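Local coordinates for nucleosome assembly protein (Plasmodium falciparum, PDB 5X7V) that binds histones as a nuclear-associated chaperone of the nucleosome assembly protein family and probably helps deliver them during chromatin assembly, at the interface of chains A and B. Residues are numbered along the deposited sequence; one frame, centred on the assembly and turned at random. Chains: chain A/B, Nucleosome assembly protein.

The interface of chains A and B. Residues chain A 41, 44-45, 48, 51, 182-185, 188; chain B 2, 5-6, 8-9.
The start of helix 2-45 of chain B runs antiparallel to the end of the same helix of chain A, over the groove between it and segment 182-188, where the extended A:Asn183 leads through A:Pro184 into helix 185-188. B:Phe5 is the plug: its flat, wholly apolar ring dips tip first into chain A. The ring meets A:Phe51 tip to tip, B:Phe5 CE1 lies 3.4 Å from A:Ile45 CG1, and B:Phe5 CZ abuts A:Pro184 CG. A:Leu185, with CG anti to the backbone N (chi1 -174°), sets CD1 over one face of the B:Phe5 ring, 4.0 Å from its centroid, a CH-pi contact; the same CD1 reaches CE of B:Met2, a flexible thioether bent at chi2 and chi3 so that its CE meets CD2 of A:Tyr188.

Beside this plug, B:Gln9 uses both ends of its amide. OE1 of B:Gln9 accepts from NH1 of A:Arg41 at 2.9 Å, on a lone pair and in the guanidinium plane, while NE2 of B:Gln9 donates to the backbone O of A:His182 at 2.7 Å. A:Asn183 stacks its amide on that of B:Gln9, planes 11° apart, and its OD1 accepts from N of A:Leu185, from above the carbonyl plane, which probably steadies the start of helix 185-188. A:Arg41 suits its place because its methylene CG packs on B:Ile8 CG2 before the chain bends at chi3 towards the glutamine. Repeated by two-fold symmetry, the patch ties each helix start to the far end of the partner's long helix and to segment 182-188 in this NAP-domain fragment, supporting the dimer typical of NAP-family chaperones.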
ATOM      1  N   ARG A  41      23.692   5.700   5.420  1.00 54.14           N
ATOM      2  CA  ARG A  41      22.897   5.399   6.603  1.00 56.48           C
ATOM      3  C   ARG A  41      23.367   4.108   7.286  1.00 60.96           C
ATOM      4  O   ARG A  41      23.412   4.022   8.511  1.00 53.82           O
ATOM      5  CB  ARG A  41      21.424   5.281   6.214  1.00 55.91           C
ATOM      6  CG  ARG A  41      20.487   4.997   7.356  1.00 56.17           C
ATOM      7  CD  ARG A  41      19.060   4.938   6.874  1.00 49.82           C
ATOM      8  NE  ARG A  41      18.782   3.695   6.188  1.00 49.82           N
ATOM      9  CZ  ARG A  41      17.566   3.354   5.795  1.00 58.68           C
ATOM     10  NH1 ARG A  41      16.561   4.186   6.032  1.00 55.12           N
ATOM     11  NH2 ARG A  41      17.350   2.196   5.171  1.00 52.66           N
ATOM     12  N   ILE A  44      26.109   4.720   9.623  1.00 54.78           N
ATOM     13  CA  ILE A  44      25.692   5.246  10.914  1.00 56.37           C
ATOM     14  C   ILE A  44      25.158   4.137  11.818  1.00 62.52           C
ATOM     15  O   ILE A  44      25.392   4.138  13.034  1.00 56.02           O
ATOM     16  CB  ILE A  44      24.628   6.328  10.758  1.00 49.82           C
ATOM     17  CG1 ILE A  44      25.053   7.312   9.674  1.00 56.36           C
ATOM     18  CG2 ILE A  44      24.441   7.053  12.067  1.00 55.53           C
ATOM     19  CD1 ILE A  44      24.062   8.384   9.390  1.00 53.07           C
ATOM     20  N   ILE A  45      24.433   3.197  11.216  1.00 53.58           N
ATOM     21  CA  ILE A  45      23.888   2.074  11.950  1.00 53.62           C
ATOM     22  C   ILE A  45      25.028   1.298  12.567  1.00 53.11           C
ATOM     23  O   ILE A  45      24.917   0.840  13.690  1.00 55.20           O
ATOM     24  CB  ILE A  45      23.025   1.185  11.044  1.00 51.82           C
ATOM     25  CG1 ILE A  45      21.747   1.952  10.685  1.00 51.64           C
ATOM     26  CG2 ILE A  45      22.687  -0.114  11.747  1.00 51.71           C
ATOM     27  CD1 ILE A  45      20.974   1.456   9.506  1.00 51.44           C
ATOM     28  N   ILE A  48      26.045   2.480  15.925  1.00 53.98           N
ATOM     29  CA  ILE A  48      24.958   2.487  16.921  1.00 53.43           C
ATOM     30  C   ILE A  48      24.740   1.074  17.437  1.00 52.49           C
ATOM     31  O   ILE A  48      24.110   0.251  16.755  1.00 53.55           O
ATOM     32  CB  ILE A  48      23.604   3.015  16.366  1.00 49.82           C
ATOM     33  CG1 ILE A  48      23.726   4.450  15.896  1.00 60.83           C
ATOM     34  CG2 ILE A  48      22.552   2.987  17.428  1.00 60.83           C
ATOM     35  CD1 ILE A  48      22.492   4.960  15.218  1.00 72.42           C
ATOM     36  N   PHE A  51      21.735  -1.795  17.048  1.00 56.57           N
ATOM     37  CA  PHE A  51      20.655  -1.015  16.448  1.00 54.11           C
ATOM     38  C   PHE A  51      19.512  -1.854  15.894  1.00 52.44           C
ATOM     39  O   PHE A  51      18.359  -1.570  16.182  1.00 54.23           O
ATOM     40  CB  PHE A  51      21.196  -0.114  15.329  1.00 55.21           C
ATOM     41  CG  PHE A  51      20.113   0.553  14.502  1.00 49.82           C
ATOM     42  CD1 PHE A  51      19.655   1.805  14.826  1.00 52.01           C
ATOM     43  CD2 PHE A  51      19.557  -0.084  13.394  1.00 58.94           C
ATOM     44  CE1 PHE A  51      18.670   2.403  14.081  1.00 52.45           C
ATOM     45  CE2 PHE A  51      18.568   0.514  12.656  1.00 51.54           C
ATOM     46  CZ  PHE A  51      18.128   1.758  13.006  1.00 51.38           C
ATOM     47  N   HIS A 182      12.084   2.237   5.332  1.00 61.94           N
ATOM     48  CA  HIS A 182      12.167   3.630   4.886  1.00 53.19           C
ATOM     49  C   HIS A 182      12.684   4.542   5.987  1.00 53.66           C
ATOM     50  O   HIS A 182      13.471   5.460   5.731  1.00 54.50           O
ATOM     51  CB  HIS A 182      10.803   4.136   4.385  1.00 54.01           C
ATOM     52  CG  HIS A 182      10.803   5.595   4.033  1.00 61.76           C
ATOM     53  ND1 HIS A 182      10.297   6.562   4.879  1.00 60.20           N
ATOM     54  CD2 HIS A 182      11.278   6.255   2.949  1.00 57.59           C
ATOM     55  CE1 HIS A 182      10.459   7.755   4.331  1.00 56.87           C
ATOM     56  NE2 HIS A 182      11.048   7.597   3.159  1.00 64.83           N
ATOM     57  N   ASN A 183      12.222   4.307   7.210  1.00 53.29           N
ATOM     58  CA  ASN A 183      12.764   5.005   8.365  1.00 54.89           C
ATOM     59  C   ASN A 183      12.780   4.168   9.624  1.00 53.61           C
ATOM     60  O   ASN A 183      11.843   4.236  10.420  1.00 52.94           O
ATOM     61  CB  ASN A 183      11.989   6.274   8.670  1.00 54.48           C
ATOM     62  CG  ASN A 183      12.702   7.131   9.699  1.00 55.44           C
ATOM     63  OD1 ASN A 183      13.852   6.856  10.052  1.00 54.31           O
ATOM     64  ND2 ASN A 183      12.035   8.170  10.181  1.00 54.90           N
ATOM     65  N   PRO A 184      13.867   3.409   9.827  1.00 54.90           N
ATOM     66  CA  PRO A 184      14.101   2.566  11.003  1.00 52.96           C
ATOM     67  C   PRO A 184      14.352   3.370  12.251  1.00 51.47           C
ATOM     68  O   PRO A 184      14.223   2.840  13.342  1.00 52.64           O
ATOM     69  CB  PRO A 184      15.353   1.784  10.625  1.00 50.61           C
ATOM     70  CG  PRO A 184      16.061   2.662   9.708  1.00 58.14           C
ATOM     71  CD  PRO A 184      14.991   3.326   8.880  1.00 66.09           C
ATOM     72  N   LEU A 185      14.715   4.634  12.090  1.00 52.12           N
ATOM     73  CA  LEU A 185      15.014   5.480  13.243  1.00 51.61           C
ATOM     74  C   LEU A 185      13.758   5.741  14.068  1.00 53.65           C
ATOM     75  O   LEU A 185      13.811   5.771  15.287  1.00 49.82           O
ATOM     76  CB  LEU A 185      15.630   6.788  12.794  1.00 49.82           C
ATOM     77  CG  LEU A 185      16.124   7.691  13.909  1.00 51.08           C
ATOM     78  CD1 LEU A 185      17.323   7.061  14.591  1.00 52.23           C
ATOM     79  CD2 LEU A 185      16.462   9.062  13.368  1.00 49.82           C
ATOM     80  N   TYR A 188      13.659   2.833  16.245  1.00 52.52           N
ATOM     81  CA  TYR A 188      14.704   2.825  17.261  1.00 53.12           C
ATOM     82  C   TYR A 188      14.315   3.761  18.421  1.00 54.28           C
ATOM     83  O   TYR A 188      14.718   3.576  19.561  1.00 52.75           O
ATOM     84  CB  TYR A 188      16.034   3.217  16.641  1.00 49.82           C
ATOM     85  CG  TYR A 188      17.177   3.173  17.593  1.00 52.40           C
ATOM     86  CD1 TYR A 188      17.722   1.971  18.000  1.00 52.59           C
ATOM     87  CD2 TYR A 188      17.711   4.341  18.103  1.00 53.14           C
ATOM     88  CE1 TYR A 188      18.782   1.935  18.896  1.00 54.54           C
ATOM     89  CE2 TYR A 188      18.764   4.319  18.998  1.00 54.33           C
ATOM     90  CZ  TYR A 188      19.297   3.120  19.390  1.00 52.12           C
ATOM     91  OH  TYR A 188      20.343   3.117  20.277  1.00 51.39           O
TER
ATOM     92  N   MET B   2      22.895  10.019  16.383  1.00 54.94           N
ATOM     93  CA  MET B   2      21.451  10.192  16.366  1.00 53.99           C
ATOM     94  C   MET B   2      21.092  11.403  15.516  1.00 53.54           C
ATOM     95  O   MET B   2      20.001  11.454  14.941  1.00 54.36           O
ATOM     96  CB  MET B   2      20.881  10.331  17.782  1.00 53.24           C
ATOM     97  CG  MET B   2      20.918   9.046  18.594  1.00 52.68           C
ATOM     98  SD  MET B   2      20.237   7.649  17.674  1.00 49.82           S
ATOM     99  CE  MET B   2      18.491   7.878  17.960  1.00 49.82           C
ATOM    100  N   PHE B   5      21.789  10.329  11.716  1.00 55.05           N
ATOM    101  CA  PHE B   5      20.681   9.490  11.274  1.00 54.26           C
ATOM    102  C   PHE B   5      19.473  10.371  10.940  1.00 53.92           C
ATOM    103  O   PHE B   5      18.790  10.154   9.940  1.00 54.15           O
ATOM    104  CB  PHE B   5      20.296   8.480  12.364  1.00 52.61           C
ATOM    105  CG  PHE B   5      19.821   7.150  11.850  1.00 53.24           C
ATOM    106  CD1 PHE B   5      20.514   5.992  12.150  1.00 49.82           C
ATOM    107  CD2 PHE B   5      18.684   7.054  11.054  1.00 53.02           C
ATOM    108  CE1 PHE B   5      20.070   4.758  11.696  1.00 52.29           C
ATOM    109  CE2 PHE B   5      18.247   5.814  10.581  1.00 53.62           C
ATOM    110  CZ  PHE B   5      18.952   4.671  10.900  1.00 49.82           C
ATOM    111  N   GLU B   6      19.199  11.357  11.787  1.00 52.41           N
ATOM    112  CA  GLU B   6      18.017  12.176  11.604  1.00 52.41           C
ATOM    113  C   GLU B   6      18.178  13.017  10.352  1.00 55.28           C
ATOM    114  O   GLU B   6      17.191  13.404   9.711  1.00 54.08           O
ATOM    115  CB  GLU B   6      17.788  13.059  12.826  1.00 62.03           C
ATOM    116  CG  GLU B   6      16.550  13.954  12.760  1.00 78.58           C
ATOM    117  CD  GLU B   6      16.367  14.815  14.011  1.00 91.97           C
ATOM    118  OE1 GLU B   6      17.205  14.722  14.939  1.00101.99           O
ATOM    119  OE2 GLU B   6      15.390  15.595  14.059  1.00102.97           O
ATOM    120  N   ILE B   8      19.933  12.021   7.583  1.00 54.38           N
ATOM    121  CA  ILE B   8      19.957  11.266   6.351  1.00 53.66           C
ATOM    122  C   ILE B   8      18.565  10.852   6.000  1.00 53.17           C
ATOM    123  O   ILE B   8      18.273  10.604   4.848  1.00 52.86           O
ATOM    124  CB  ILE B   8      20.878  10.040   6.436  1.00 56.13           C
ATOM    125  CG1 ILE B   8      21.237   9.588   5.023  1.00 57.64           C
ATOM    126  CG2 ILE B   8      20.253   8.916   7.253  1.00 53.77           C
ATOM    127  CD1 ILE B   8      22.678   9.203   4.875  1.00 54.97           C
ATOM    128  N   GLN B   9      17.690  10.811   6.991  1.00 54.16           N
ATOM    129  CA  GLN B   9      16.300  10.516   6.713  1.00 57.28           C
ATOM    130  C   GLN B   9      15.632  11.711   6.027  1.00 54.85           C
ATOM    131  O   GLN B   9      14.833  11.524   5.108  1.00 53.70           O
ATOM    132  CB  GLN B   9      15.564  10.127   7.990  1.00 54.88           C
ATOM    133  CG  GLN B   9      15.952   8.761   8.520  1.00 55.17           C
ATOM    134  CD  GLN B   9      15.641   7.611   7.558  1.00 54.41           C
ATOM    135  OE1 GLN B   9      16.390   6.643   7.489  1.00 57.05           O
ATOM    136  NE2 GLN B   9      14.528   7.703   6.837  1.00 55.68           N
TER